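Cellulosomal scaffoldin adaptor protein B (Acetivibrio cellulolyticus, PDB 3FNK) serves as a cellulosomal scaffoldin adaptor, of which this chain is the second type II cohesin, a dockerin-binding module. Local coordinates at residues Tyr11-Tyr16 with Thr30-Lys35; Tyr64-Leu69 with His89-Gly94; Glu74-Glu79 with Gly118-Val123; Tyr81-Gln86 with Leu98-Thr103. All blocks are in the same frame, centred on the assembly; numbering follows the deposited sequence.

Interaction 1. Residues Tyr11-Tyr16 with Thr30-Lys35; sequences YITMGY and TVKINK
Tyr-11 lays its ring over the CB of Asn-34, which sits 3.4 Å from the ring centroid and 18° off the normal, a CH-pi contact displaced toward the CZ and CE2 rim. A chi1 of 59° puts CG between the backbone N and the carbonyl carbon; with chi2 at 81° the ring lies over Asn-34. The amide of Asn-34 has its own partner, ND2 being bonded to the carbonyl of Ala-9. On the same face the extended chain of Lys-32 runs beside Thr-13, pointing the same way, and its CE lies 3.7 Å from Thr-13 CG2. The hydroxyl of Thr-13 turns to Ile-167 O instead. The strands form the antiparallel hairpin 11-16/26-34 in one sheet of the cohesin beta barrel, with Tyr-11/Asn-34, Thr-13/Lys-32 and Gly-15/Thr-30 as hydrogen-bonded pairs; Thr-13 N reaches Lys-32 O at 2.8 Å, nearly straight. At Gly-15, which has no side chain, the backbone N lies 3.9 Å from Lys-32 CE, so the lysine chain passes close by the strand. Ile-12, Met-14, Val-31 and Ile-33 occupy the other face, branched or flexible apolar chains fitted to the interior beside strand 39-47. There Ile-12 presents CG1 to Ile-33 CG2 at 3.7 Å and CD1 to Val-31 CG1 at 3.8 Å. A water donates to Gly-15 O and accepts from Thr-30 OG1 (2.7 Å), bridging the strands at the end of the ladder.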
loop_
_atom_site.group_PDB
_atom_site.type_symbol
_atom_site.label_atom_id
_atom_site.label_comp_id
_atom_site.label_asym_id
_atom_site.label_seq_id
_atom_site.Cartn_x
_atom_site.Cartn_y
_atom_site.Cartn_z
ATOM N N TYR A 11 10.967 -5.362 -4.859
ATOM C CA TYR A 11 10.124 -5.463 -3.662
ATOM C C TYR A 11 8.867 -4.600 -3.722
ATOM O O TYR A 11 8.676 -3.790 -4.637
ATOM C CB TYR A 11 10.913 -5.069 -2.423
ATOM C CG TYR A 11 11.466 -3.684 -2.477
ATOM C CD1 TYR A 11 10.669 -2.592 -2.181
ATOM C CD2 TYR A 11 12.819 -3.457 -2.767
ATOM C CE1 TYR A 11 11.193 -1.305 -2.215
ATOM C CE2 TYR A 11 13.352 -2.180 -2.798
ATOM C CZ TYR A 11 12.528 -1.108 -2.517
ATOM O OH TYR A 11 13.023 0.186 -2.546
ATOM N N ILE A 12 8.037 -4.808 -2.722
ATOM C CA ILE A 12 7.009 -3.873 -2.344
ATOM C C ILE A 12 7.186 -3.560 -0.880
ATOM O O ILE A 12 7.435 -4.451 -0.057
ATOM C CB ILE A 12 5.556 -4.409 -2.658
ATOM C CG1 ILE A 12 4.503 -3.352 -2.280
ATOM C CG2 ILE A 12 5.309 -5.767 -2.017
ATOM C CD1 ILE A 12 3.036 -3.689 -2.776
ATOM N N THR A 13 7.051 -2.291 -0.532
ATOM C CA THR A 13 7.160 -1.972 0.863
ATOM C C THR A 13 6.208 -0.848 1.282
ATOM O O THR A 13 5.494 -0.273 0.445
ATOM C CB THR A 13 8.653 -1.643 1.224
ATOM O OG1 THR A 13 8.852 -1.834 2.634
ATOM C CG2 THR A 13 8.994 -0.250 0.836
ATOM N N MET A 14 6.193 -0.570 2.589
ATOM C CA MET A 14 5.610 0.672 3.146
ATOM C C MET A 14 6.695 1.528 3.818
ATOM O O MET A 14 7.423 1.006 4.668
ATOM C CB MET A 14 4.532 0.298 4.166
ATOM C CG MET A 14 3.604 1.434 4.548
ATOM S SD MET A 14 2.437 0.853 5.781
ATOM C CE MET A 14 1.597 -0.451 4.863
ATOM N N GLY A 15 6.801 2.809 3.451
ATOM C CA GLY A 15 7.639 3.779 4.188
ATOM C C GLY A 15 6.817 4.825 4.964
ATOM O O GLY A 15 5.712 5.195 4.521
ATOM N N TYR A 16 7.328 5.268 6.118
ATOM C CA TYR A 16 6.713 6.342 6.936
ATOM C C TYR A 16 7.405 7.651 6.755
ATOM O O TYR A 16 8.621 7.693 6.613
ATOM C CB TYR A 16 6.763 6.021 8.416
ATOM C CG TYR A 16 6.128 4.718 8.778
ATOM C CD1 TYR A 16 4.866 4.388 8.296
ATOM C CD2 TYR A 16 6.781 3.805 9.624
ATOM C CE1 TYR A 16 4.278 3.182 8.616
ATOM C CE2 TYR A 16 6.182 2.581 9.965
ATOM C CZ TYR A 16 4.932 2.288 9.453
ATOM O OH TYR A 16 4.293 1.097 9.757
ATOM N N THR A 30 3.298 5.175 3.003
ATOM C CA THR A 30 3.322 5.119 1.535
ATOM C C THR A 30 3.681 3.695 1.075
ATOM O O THR A 30 4.725 3.152 1.471
ATOM C CB THR A 30 4.330 6.093 0.947
ATOM O OG1 THR A 30 3.998 7.425 1.350
ATOM C CG2 THR A 30 4.345 6.017 -0.559
ATOM N N VAL A 31 2.796 3.093 0.270
ATOM C CA VAL A 31 3.023 1.770 -0.314
ATOM C C VAL A 31 3.769 2.094 -1.599
ATOM O O VAL A 31 3.364 2.982 -2.335
ATOM C CB VAL A 31 1.684 1.006 -0.610
ATOM C CG1 VAL A 31 1.941 -0.319 -1.365
ATOM C CG2 VAL A 31 0.911 0.736 0.670
ATOM N N LYS A 32 4.866 1.380 -1.861
ATOM C CA LYS A 32 5.729 1.683 -2.987
ATOM C C LYS A 32 6.488 0.429 -3.447
ATOM O O LYS A 32 6.688 -0.520 -2.674
ATOM C CB LYS A 32 6.715 2.783 -2.584
ATOM C CG LYS A 32 7.580 2.402 -1.358
ATOM C CD LYS A 32 8.327 3.660 -0.891
ATOM C CE LYS A 32 9.149 3.426 0.354
ATOM N NZ LYS A 32 9.912 4.716 0.591
ATOM N N ILE A 33 6.915 0.427 -4.699
ATOM C CA ILE A 33 7.486 -0.767 -5.270
ATOM C C ILE A 33 8.795 -0.437 -5.949
ATOM O O ILE A 33 9.073 0.712 -6.285
ATOM C CB ILE A 33 6.573 -1.451 -6.306
ATOM C CG1 ILE A 33 6.070 -0.445 -7.368
ATOM C CG2 ILE A 33 5.420 -2.131 -5.628
ATOM C CD1 ILE A 33 5.551 -1.135 -8.725
ATOM N N ASN A 34 9.580 -1.492 -6.152
ATOM C CA ASN A 34 10.868 -1.387 -6.779
ATOM C C ASN A 34 11.018 -2.533 -7.731
ATOM O O ASN A 34 10.911 -3.715 -7.340
ATOM C CB ASN A 34 12.007 -1.383 -5.727
ATOM C CG ASN A 34 13.372 -1.085 -6.353
ATOM O OD1 ASN A 34 13.540 -0.066 -7.015
ATOM N ND2 ASN A 34 14.317 -2.020 -6.220
ATOM N N LYS A 35 11.232 -2.160 -8.987
ATOM C CA LYS A 35 11.555 -3.067 -10.086
ATOM C C LYS A 35 10.606 -4.260 -10.247
ATOM O O LYS A 35 11.021 -5.431 -10.271
ATOM C CB LYS A 35 13.024 -3.497 -10.023
ATOM C CG LYS A 35 13.974 -2.341 -10.251
ATOM C CD LYS A 35 15.359 -2.851 -10.705
ATOM C CE LYS A 35 16.124 -3.385 -9.560
ATOM N NZ LYS A 35 17.524 -3.899 -9.897
HETATM O O HOH W 1 4.993 8.060 3.807
#

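Interaction 2. Residues Tyr64-Leu69 with His89-Gly94; sequences YTNSSL and HKISEG
Asn-66 O receives the backbone N-H of His-89 at 2.8 Å in an almost straight bond (176° at the hydrogen), the donor standing above the carbonyl plane. The side chain of Asn-66 extends the grip: OD1 accepts from Ile-91 N at 2.9 Å, in the plane of the amide carbonyl, while ND2 donates to a water that also accepts from Ser-92 N. Asparagine suits this place because its short amide offers an acceptor and a donor to successive parts of the opposite loop. His-89 answers with its ring. NE2 donates to Ser-68 O at 2.9 Å, and CD2 brings the ring edge to Thr-65 O at 3.2 Å, with the oxygen in the ring plane. Its ND1 takes the N-H of Asn-97, consistent with a neutral ring protonated at NE2. The 64-69 loop is shaped partly by an ST turn, in which Thr-65 OG1 accepts from Ser-67 N. Beside the polar bonds Ile-91 CD1 rests against Tyr-64 CB at 3.7 Å, an apolar branch fitted beside the aromatic residue. The contact joins the loop between strands 53-56 and 71-72 to the loop between strands 83-87 and 95-102, with His-89 and Ile-91 packed on Leu-96 and Ile-91 also touching Ala-55.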
loop_
_atom_site.group_PDB
_atom_site.type_symbol
_atom_site.label_atom_id
_atom_site.label_comp_id
_atom_site.label_asym_id
_atom_site.label_seq_id
_atom_site.Cartn_x
_atom_site.Cartn_y
_atom_site.Cartn_z
ATOM N N TYR A 64 -11.040 7.256 7.848
ATOM C CA TYR A 64 -11.444 6.318 6.791
ATOM C C TYR A 64 -12.710 5.601 7.246
ATOM O O TYR A 64 -12.851 5.324 8.444
ATOM C CB TYR A 64 -10.374 5.232 6.552
ATOM C CG TYR A 64 -9.293 5.549 5.545
ATOM C CD1 TYR A 64 -9.107 6.832 5.052
ATOM C CD2 TYR A 64 -8.425 4.551 5.116
ATOM C CE1 TYR A 64 -8.086 7.110 4.134
ATOM C CE2 TYR A 64 -7.392 4.824 4.196
ATOM C CZ TYR A 64 -7.239 6.084 3.715
ATOM O OH TYR A 64 -6.239 6.344 2.823
ATOM N N THR A 65 -13.594 5.284 6.288
ATOM C CA THR A 65 -14.705 4.322 6.468
ATOM C C THR A 65 -14.308 3.009 5.823
ATOM O O THR A 65 -13.224 2.901 5.248
ATOM C CB THR A 65 -16.006 4.748 5.736
ATOM O OG1 THR A 65 -15.861 4.499 4.331
ATOM C CG2 THR A 65 -16.330 6.208 5.959
ATOM N N ASN A 66 -15.194 2.019 5.884
ATOM C CA ASN A 66 -14.897 0.737 5.287
ATOM C C ASN A 66 -14.807 0.723 3.743
ATOM O O ASN A 66 -14.544 -0.334 3.132
ATOM C CB ASN A 66 -15.841 -0.327 5.822
ATOM C CG ASN A 66 -15.431 -0.801 7.203
ATOM O OD1 ASN A 66 -14.246 -0.776 7.572
ATOM N ND2 ASN A 66 -16.393 -1.250 7.963
ATOM N N SER A 67 -14.970 1.896 3.136
ATOM C CA SER A 67 -14.920 1.992 1.696
ATOM C C SER A 67 -13.991 3.121 1.216
ATOM O O SER A 67 -13.905 3.384 0.010
ATOM C CB SER A 67 -16.354 2.139 1.109
ATOM O OG SER A 67 -16.913 3.417 1.449
ATOM N N SER A 68 -13.279 3.770 2.148
ATOM C CA SER A 68 -12.420 4.898 1.771
ATOM C C SER A 68 -11.351 4.514 0.757
ATOM O O SER A 68 -10.779 3.407 0.823
ATOM C CB SER A 68 -11.776 5.539 2.992
ATOM O OG SER A 68 -12.787 6.034 3.847
ATOM N N LEU A 69 -11.109 5.420 -0.180
ATOM C CA LEU A 69 -10.042 5.259 -1.164
ATOM C C LEU A 69 -8.662 5.665 -0.632
ATOM O O LEU A 69 -8.559 6.642 0.096
ATOM C CB LEU A 69 -10.323 6.085 -2.431
ATOM C CG LEU A 69 -11.636 5.779 -3.161
ATOM C CD1 LEU A 69 -11.810 6.809 -4.287
ATOM C CD2 LEU A 69 -11.597 4.329 -3.671
ATOM N N HIS A 89 -12.475 -2.213 3.626
ATOM C CA HIS A 89 -11.819 -2.283 4.937
ATOM C C HIS A 89 -12.673 -2.894 6.038
ATOM O O HIS A 89 -13.883 -3.121 5.869
ATOM C CB HIS A 89 -11.383 -0.882 5.329
ATOM C CG HIS A 89 -10.762 -0.123 4.197
ATOM N ND1 HIS A 89 -9.850 -0.701 3.333
ATOM C CD2 HIS A 89 -10.921 1.159 3.780
ATOM C CE1 HIS A 89 -9.470 0.201 2.444
ATOM N NE2 HIS A 89 -10.100 1.333 2.691
ATOM N N LYS A 90 -12.019 -3.173 7.159
ATOM C CA LYS A 90 -12.686 -3.617 8.374
ATOM C C LYS A 90 -12.021 -2.844 9.498
ATOM O O LYS A 90 -11.178 -3.386 10.231
ATOM C CB LYS A 90 -12.494 -5.123 8.550
ATOM C CG LYS A 90 -13.717 -5.967 8.379
ATOM C CD LYS A 90 -14.403 -6.106 9.727
ATOM C CE LYS A 90 -14.988 -7.493 9.897
ATOM N NZ LYS A 90 -15.767 -7.553 11.181
ATOM N N ILE A 91 -12.382 -1.573 9.604
ATOM C CA ILE A 91 -11.674 -0.598 10.431
ATOM C C ILE A 91 -11.669 -0.968 11.917
ATOM O O ILE A 91 -10.746 -0.622 12.650
ATOM C CB ILE A 91 -12.294 0.798 10.231
ATOM C CG1 ILE A 91 -12.059 1.255 8.803
ATOM C CG2 ILE A 91 -11.719 1.805 11.191
ATOM C CD1 ILE A 91 -10.961 2.259 8.647
ATOM N N SER A 92 -12.693 -1.692 12.341
ATOM C CA SER A 92 -12.855 -2.036 13.732
ATOM C C SER A 92 -11.934 -3.190 14.081
ATOM O O SER A 92 -11.593 -3.363 15.244
ATOM C CB SER A 92 -14.305 -2.408 14.039
ATOM O OG SER A 92 -14.656 -3.640 13.422
ATOM N N GLU A 93 -11.554 -3.983 13.079
ATOM C CA GLU A 93 -10.507 -4.982 13.246
ATOM C C GLU A 93 -9.088 -4.468 12.907
ATOM O O GLU A 93 -8.115 -5.198 13.048
ATOM C CB GLU A 93 -10.806 -6.216 12.420
ATOM C CG GLU A 93 -12.021 -6.984 12.834
ATOM C CD GLU A 93 -12.131 -8.281 12.059
ATOM O OE1 GLU A 93 -11.892 -8.272 10.832
ATOM O OE2 GLU A 93 -12.440 -9.332 12.671
ATOM N N GLY A 94 -8.945 -3.225 12.473
ATOM C CA GLY A 94 -7.637 -2.766 12.007
ATOM C C GLY A 94 -7.191 -3.383 10.666
ATOM O O GLY A 94 -6.017 -3.691 10.486
HETATM O O HOH W 2 -15.411 -2.493 10.768
#

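Interaction 3. Residues Glu74-Glu79 with Gly118-Val123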
loop_
_atom_site.group_PDB
_atom_site.type_symbol
_atom_site.label_atom_id
_atom_site.label_comp_id
_atom_site.label_asym_id
_atom_site.label_seq_id
_atom_site.Cartn_x
_atom_site.Cartn_y
_atom_site.Cartn_z
ATOM N N GLU A 74 2.573 8.000 -7.558
ATOM C CA GLU A 74 3.114 8.392 -8.847
ATOM C C GLU A 74 2.705 7.396 -9.894
ATOM O O GLU A 74 2.682 7.733 -11.062
ATOM C CB GLU A 74 4.657 8.373 -8.836
ATOM C CG GLU A 74 5.289 9.135 -7.688
ATOM C CD GLU A 74 6.736 8.684 -7.390
ATOM O OE1 GLU A 74 7.101 7.478 -7.535
ATOM O OE2 GLU A 74 7.495 9.577 -6.969
ATOM N N LEU A 75 2.449 6.148 -9.511
ATOM C CA LEU A 75 2.100 5.133 -10.529
ATOM C C LEU A 75 0.582 4.919 -10.609
ATOM O O LEU A 75 -0.126 5.244 -9.662
ATOM C CB LEU A 75 2.809 3.797 -10.261
ATOM C CG LEU A 75 4.346 3.867 -10.072
ATOM C CD1 LEU A 75 4.920 2.444 -9.945
ATOM C CD2 LEU A 75 5.047 4.651 -11.227
ATOM N N LEU A 76 0.110 4.349 -11.721
ATOM C CA LEU A 76 -1.307 3.997 -11.872
ATOM C C LEU A 76 -2.251 5.221 -11.960
ATOM O O LEU A 76 -3.460 5.122 -11.667
ATOM C CB LEU A 76 -1.725 3.050 -10.725
ATOM C CG LEU A 76 -0.933 1.728 -10.603
ATOM C CD1 LEU A 76 -1.471 0.847 -9.444
ATOM C CD2 LEU A 76 -0.924 0.948 -11.921
ATOM N N VAL A 77 -1.686 6.376 -12.335
ATOM C CA VAL A 77 -2.482 7.593 -12.544
ATOM C C VAL A 77 -2.529 8.087 -13.986
ATOM O O VAL A 77 -3.025 9.198 -14.246
ATOM C CB VAL A 77 -2.063 8.773 -11.604
ATOM C CG1 VAL A 77 -2.409 8.452 -10.199
ATOM C CG2 VAL A 77 -0.568 9.065 -11.724
ATOM N N SER A 78 -2.058 7.291 -14.943
ATOM C CA SER A 78 -2.215 7.722 -16.323
ATOM C C SER A 78 -3.644 7.406 -16.810
ATOM O O SER A 78 -4.016 6.248 -16.926
ATOM C CB SER A 78 -1.148 7.076 -17.225
ATOM O OG SER A 78 -1.574 7.135 -18.578
ATOM N N GLU A 79 -4.427 8.439 -17.107
ATOM C CA GLU A 79 -5.853 8.278 -17.389
ATOM C C GLU A 79 -6.127 7.488 -18.648
ATOM O O GLU A 79 -7.072 6.731 -18.688
ATOM C CB GLU A 79 -6.608 9.619 -17.395
ATOM C CG GLU A 79 -6.892 10.222 -15.976
ATOM C CD GLU A 79 -7.563 9.244 -14.920
ATOM O OE1 GLU A 79 -8.537 8.490 -15.227
ATOM O OE2 GLU A 79 -7.116 9.251 -13.746
ATOM N N GLY A 118 8.090 2.974 -8.044
ATOM C CA GLY A 118 7.468 4.177 -7.572
ATOM C C GLY A 118 6.418 3.944 -6.506
ATOM O O GLY A 118 6.174 2.815 -6.052
ATOM N N THR A 119 5.774 5.028 -6.112
ATOM C CA THR A 119 4.773 4.921 -5.057
ATOM C C THR A 119 3.387 4.564 -5.654
ATOM O O THR A 119 3.051 4.972 -6.774
ATOM C CB THR A 119 4.682 6.221 -4.262
ATOM O OG1 THR A 119 4.309 7.254 -5.165
ATOM C CG2 THR A 119 6.052 6.554 -3.636
ATOM N N LEU A 120 2.608 3.835 -4.853
ATOM C CA LEU A 120 1.325 3.263 -5.253
ATOM C C LEU A 120 0.132 3.878 -4.553
ATOM O O LEU A 120 -0.952 3.944 -5.119
ATOM C CB LEU A 120 1.306 1.739 -4.982
ATOM C CG LEU A 120 2.335 0.854 -5.704
ATOM C CD1 LEU A 120 1.950 -0.586 -5.491
ATOM C CD2 LEU A 120 2.403 1.166 -7.194
ATOM N N ALA A 121 0.334 4.301 -3.308
ATOM C CA ALA A 121 -0.766 4.598 -2.425
ATOM C C ALA A 121 -0.265 5.184 -1.115
ATOM O O ALA A 121 0.772 4.728 -0.535
ATOM C CB ALA A 121 -1.559 3.334 -2.152
ATOM N N VAL A 122 -1.010 6.179 -0.643
ATOM C CA VAL A 122 -0.729 6.820 0.629
ATOM C C VAL A 122 -1.959 6.739 1.528
ATOM O O VAL A 122 -3.084 7.076 1.134
ATOM C CB VAL A 122 -0.310 8.285 0.468
ATOM C CG1 VAL A 122 0.227 8.831 1.801
ATOM C CG2 VAL A 122 0.717 8.450 -0.620
ATOM N N VAL A 123 -1.724 6.246 2.732
ATOM C CA VAL A 123 -2.713 6.169 3.756
ATOM C C VAL A 123 -2.178 6.962 4.959
ATOM O O VAL A 123 -0.963 7.106 5.115
ATOM C CB VAL A 123 -2.923 4.705 4.095
ATOM C CG1 VAL A 123 -3.840 4.536 5.260
ATOM C CG2 VAL A 123 -3.484 3.975 2.858
HETATM O O HOH W 3 -1.485 5.541 -7.278
#
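A classic beta bulge, in which Leu-120 and Ala-121 both face Val-31, interrupts strand 118-127 next to the place where the loop 74-79 docks on it. Glu-74 and Thr-119 exchange bonds there. With chi1 at 60°, OG1 of Thr-119 stands between its own backbone N and carbonyl carbon, where it accepts from Glu-74 N at 3.0 Å; in return Thr-119 N donates to Glu-74 OE1 at 3.1 Å, approaching from above the carboxylate plane. Leu-75 N adds a bond of 3.0 Å to Thr-119 O, almost in line with the carbonyl. The backbone angles of Gly-118 (phi 154°) by themselves call for glycine, and OE1 of Glu-74 lies 3.3 Å from its CA. Further in, Leu-75 CD1 touches Leu-120 CD2 at 3.9 Å, and Leu-76 CD1 approaches the same methyl more loosely; Leu-120 packs on Phe-39 and Tyr-42, Leu-76 on Tyr-42, and Leu-75 on Ile-33. A water donates to both Leu-75 O and Leu-120 O, joining the two segments beyond the direct bonds. Thr-119 thus engages the loop through N, O and OG1, so the link is mainly polar along the backbone and apolar beneath, while the negative charge of Glu-74 is probably eased by the amide it accepts.

Interaction 4. Residues Tyr81-Gln86 with Leu98-Thr103. With EDO (1,2-ethanediol), chain D.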
loop_
_atom_site.group_PDB
_atom_site.type_symbol
_atom_site.label_atom_id
_atom_site.label_comp_id
_atom_site.label_asym_id
_atom_site.label_seq_id
_atom_site.Cartn_x
_atom_site.Cartn_y
_atom_site.Cartn_z
ATOM N N TYR A 81 -4.903 4.780 -19.494
ATOM C CA TYR A 81 -4.852 3.321 -19.262
ATOM C C TYR A 81 -6.013 2.857 -18.376
ATOM O O TYR A 81 -6.130 1.672 -18.028
ATOM C CB TYR A 81 -3.499 2.945 -18.652
ATOM C CG TYR A 81 -2.296 3.400 -19.450
ATOM C CD1 TYR A 81 -1.070 3.647 -18.817
ATOM C CD2 TYR A 81 -2.360 3.538 -20.833
ATOM C CE1 TYR A 81 0.025 4.061 -19.525
ATOM C CE2 TYR A 81 -1.265 3.954 -21.552
ATOM C CZ TYR A 81 -0.083 4.207 -20.890
ATOM O OH TYR A 81 1.002 4.594 -21.601
ATOM N N GLY A 82 -6.900 3.788 -18.046
ATOM C CA GLY A 82 -8.151 3.464 -17.353
ATOM C C GLY A 82 -7.947 2.847 -15.966
ATOM O O GLY A 82 -8.327 1.706 -15.727
ATOM N N PRO A 83 -7.342 3.597 -15.044
ATOM C CA PRO A 83 -7.197 3.075 -13.667
ATOM C C PRO A 83 -8.538 2.991 -12.897
ATOM O O PRO A 83 -9.417 3.847 -13.054
ATOM C CB PRO A 83 -6.265 4.092 -12.995
ATOM C CG PRO A 83 -6.501 5.374 -13.761
ATOM C CD PRO A 83 -6.732 4.919 -15.204
ATOM N N ILE A 84 -8.706 1.920 -12.142
ATOM C CA ILE A 84 -9.835 1.819 -11.257
ATOM C C ILE A 84 -9.258 1.551 -9.851
ATOM O O ILE A 84 -8.247 0.834 -9.710
ATOM C CB ILE A 84 -10.847 0.767 -11.823
ATOM C CG1 ILE A 84 -12.158 0.764 -11.053
ATOM C CG2 ILE A 84 -10.236 -0.629 -11.914
ATOM C CD1 ILE A 84 -13.158 -0.252 -11.622
ATOM N N VAL A 85 -9.855 2.166 -8.828
ATOM C CA VAL A 85 -9.344 2.030 -7.458
ATOM C C VAL A 85 -10.513 1.718 -6.532
ATOM O O VAL A 85 -11.618 2.256 -6.746
ATOM C CB VAL A 85 -8.626 3.330 -7.030
ATOM C CG1 VAL A 85 -9.578 4.559 -7.050
ATOM C CG2 VAL A 85 -7.904 3.188 -5.693
ATOM N N GLN A 86 -10.287 0.863 -5.525
ATOM C CA GLN A 86 -11.321 0.515 -4.534
ATOM C C GLN A 86 -10.695 0.219 -3.161
ATOM O O GLN A 86 -9.600 -0.357 -3.102
ATOM C CB GLN A 86 -12.141 -0.708 -4.982
ATOM C CG GLN A 86 -13.465 -0.915 -4.198
ATOM C CD GLN A 86 -14.215 -2.204 -4.560
ATOM O OE1 GLN A 86 -13.817 -2.967 -5.454
ATOM N NE2 GLN A 86 -15.309 -2.439 -3.866
ATOM N N LEU A 98 -6.878 -2.525 -0.185
ATOM C CA LEU A 98 -6.841 -1.516 -1.213
ATOM C C LEU A 98 -6.393 -2.156 -2.519
ATOM O O LEU A 98 -5.446 -2.971 -2.544
ATOM C CB LEU A 98 -5.775 -0.472 -0.893
ATOM C CG LEU A 98 -5.528 -0.004 0.543
ATOM C CD1 LEU A 98 -4.241 0.794 0.600
ATOM C CD2 LEU A 98 -6.684 0.876 0.978
ATOM N N SER A 99 -7.036 -1.746 -3.604
ATOM C CA SER A 99 -6.689 -2.209 -4.942
ATOM C C SER A 99 -6.775 -1.077 -5.910
ATOM O O SER A 99 -7.722 -0.297 -5.887
ATOM C CB SER A 99 -7.638 -3.283 -5.431
ATOM O OG SER A 99 -7.705 -4.346 -4.544
ATOM N N ARG A 100 -5.785 -1.018 -6.785
ATOM C CA ARG A 100 -5.803 -0.143 -7.916
ATOM C C ARG A 100 -5.132 -0.838 -9.095
ATOM O O ARG A 100 -3.992 -1.350 -8.949
ATOM C CB ARG A 100 -5.089 1.163 -7.554
ATOM C CG ARG A 100 -5.200 2.215 -8.621
ATOM C CD ARG A 100 -4.615 3.574 -8.211
ATOM N NE ARG A 100 -4.754 4.529 -9.318
ATOM C CZ ARG A 100 -5.585 5.586 -9.340
ATOM N NH1 ARG A 100 -6.391 5.847 -8.303
ATOM N NH2 ARG A 100 -5.598 6.403 -10.406
ATOM N N SER A 101 -5.800 -0.829 -10.259
ATOM C CA SER A 101 -5.265 -1.426 -11.493
ATOM C C SER A 101 -5.579 -0.577 -12.738
ATOM O O SER A 101 -6.586 0.089 -12.778
ATOM C CB SER A 101 -5.886 -2.804 -11.778
ATOM O OG SER A 101 -5.235 -3.866 -11.110
ATOM N N TYR A 102 -4.714 -0.634 -13.748
ATOM C CA TYR A 102 -5.083 -0.238 -15.098
ATOM C C TYR A 102 -5.995 -1.289 -15.713
ATOM O O TYR A 102 -5.822 -2.490 -15.460
ATOM C CB TYR A 102 -3.821 -0.107 -15.936
ATOM C CG TYR A 102 -3.013 1.153 -15.654
ATOM C CD1 TYR A 102 -1.611 1.135 -15.696
ATOM C CD2 TYR A 102 -3.642 2.350 -15.342
ATOM C CE1 TYR A 102 -0.863 2.285 -15.458
ATOM C CE2 TYR A 102 -2.905 3.506 -15.078
ATOM C CZ TYR A 102 -1.509 3.479 -15.174
ATOM O OH TYR A 102 -0.781 4.629 -14.909
ATOM N N THR A 103 -6.938 -0.853 -16.552
ATOM C CA THR A 103 -7.849 -1.772 -17.234
ATOM C C THR A 103 -7.634 -1.807 -18.755
ATOM O O THR A 103 -7.904 -2.841 -19.397
ATOM C CB THR A 103 -9.345 -1.405 -16.958
ATOM O OG1 THR A 103 -9.553 -0.018 -17.218
ATOM C CG2 THR A 103 -9.716 -1.709 -15.514
HETATM C C1 EDO D . -10.552 -3.917 -3.021
HETATM O O1 EDO D . -9.303 -4.030 -2.323
HETATM C C2 EDO D . -11.383 -5.130 -2.683
HETATM O O2 EDO D . -10.990 -6.217 -3.508
#
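Chi1 sets CG of Tyr-102 and of Tyr-81 anti to the carbonyl carbon (-76° and -55°), and the two rings meet beside the antiparallel hairpin of strands 83-87 and 95-102 in the cohesin barrel. The rings form a T-shaped pair, planes at 84°, with the edge of Tyr-81 toward the face of Tyr-102. Tyr-81 CB lies over that face, 3.5 Å from the centroid, a CH-pi contact. The hydroxyl of Tyr-102 is bonded to Glu-115 and to Ser-78 N. Paired backbone bonds join Ile-84 with Ser-101 and Gln-86 with Ser-99. On the face that carries Pro-83, Val-85, Arg-100 and Tyr-102, the arginine extends from CG to NE: NH2 lies 3.5 Å from Pro-83 CB and NH1 is 3.6 Å from Val-85 CB. An arginine can serve here since its long chain passes beside Val-85 and its NE still reaches Leu-76 O, to which it donates. Ethanediol, probably from the crystallisation liquor, lies by Ser-99. Gly-82 has positive phi, which favours glycine; the hydroxyl OG1 of Thr-103 donates to Gly-82 O at 2.6 Å, in the carbonyl plane and on a lone pair.

From the N terminus, interaction 1 closes first, pairing 11-16 with 30-35 as a hairpin before any other contact opens. Interaction 2 then opens at 64-69 and interaction 3 at 74-79. Interaction 4 starts at 81-86, before interaction 2 closes at 89-94, so 2 crosses both 3 and 4. Interaction 4 closes at 98-103, nested inside the long loop that interaction 3 completes at 118-123. Interactions 1 and 3 share a sheet through the neighbouring strands 26-34 and 118-127, whereas interaction 4 belongs to the other sheet. Loop 74-79 bridges the two sheets, bonding to Arg-100 and Tyr-102, and interaction 2 touches both 3 and 4.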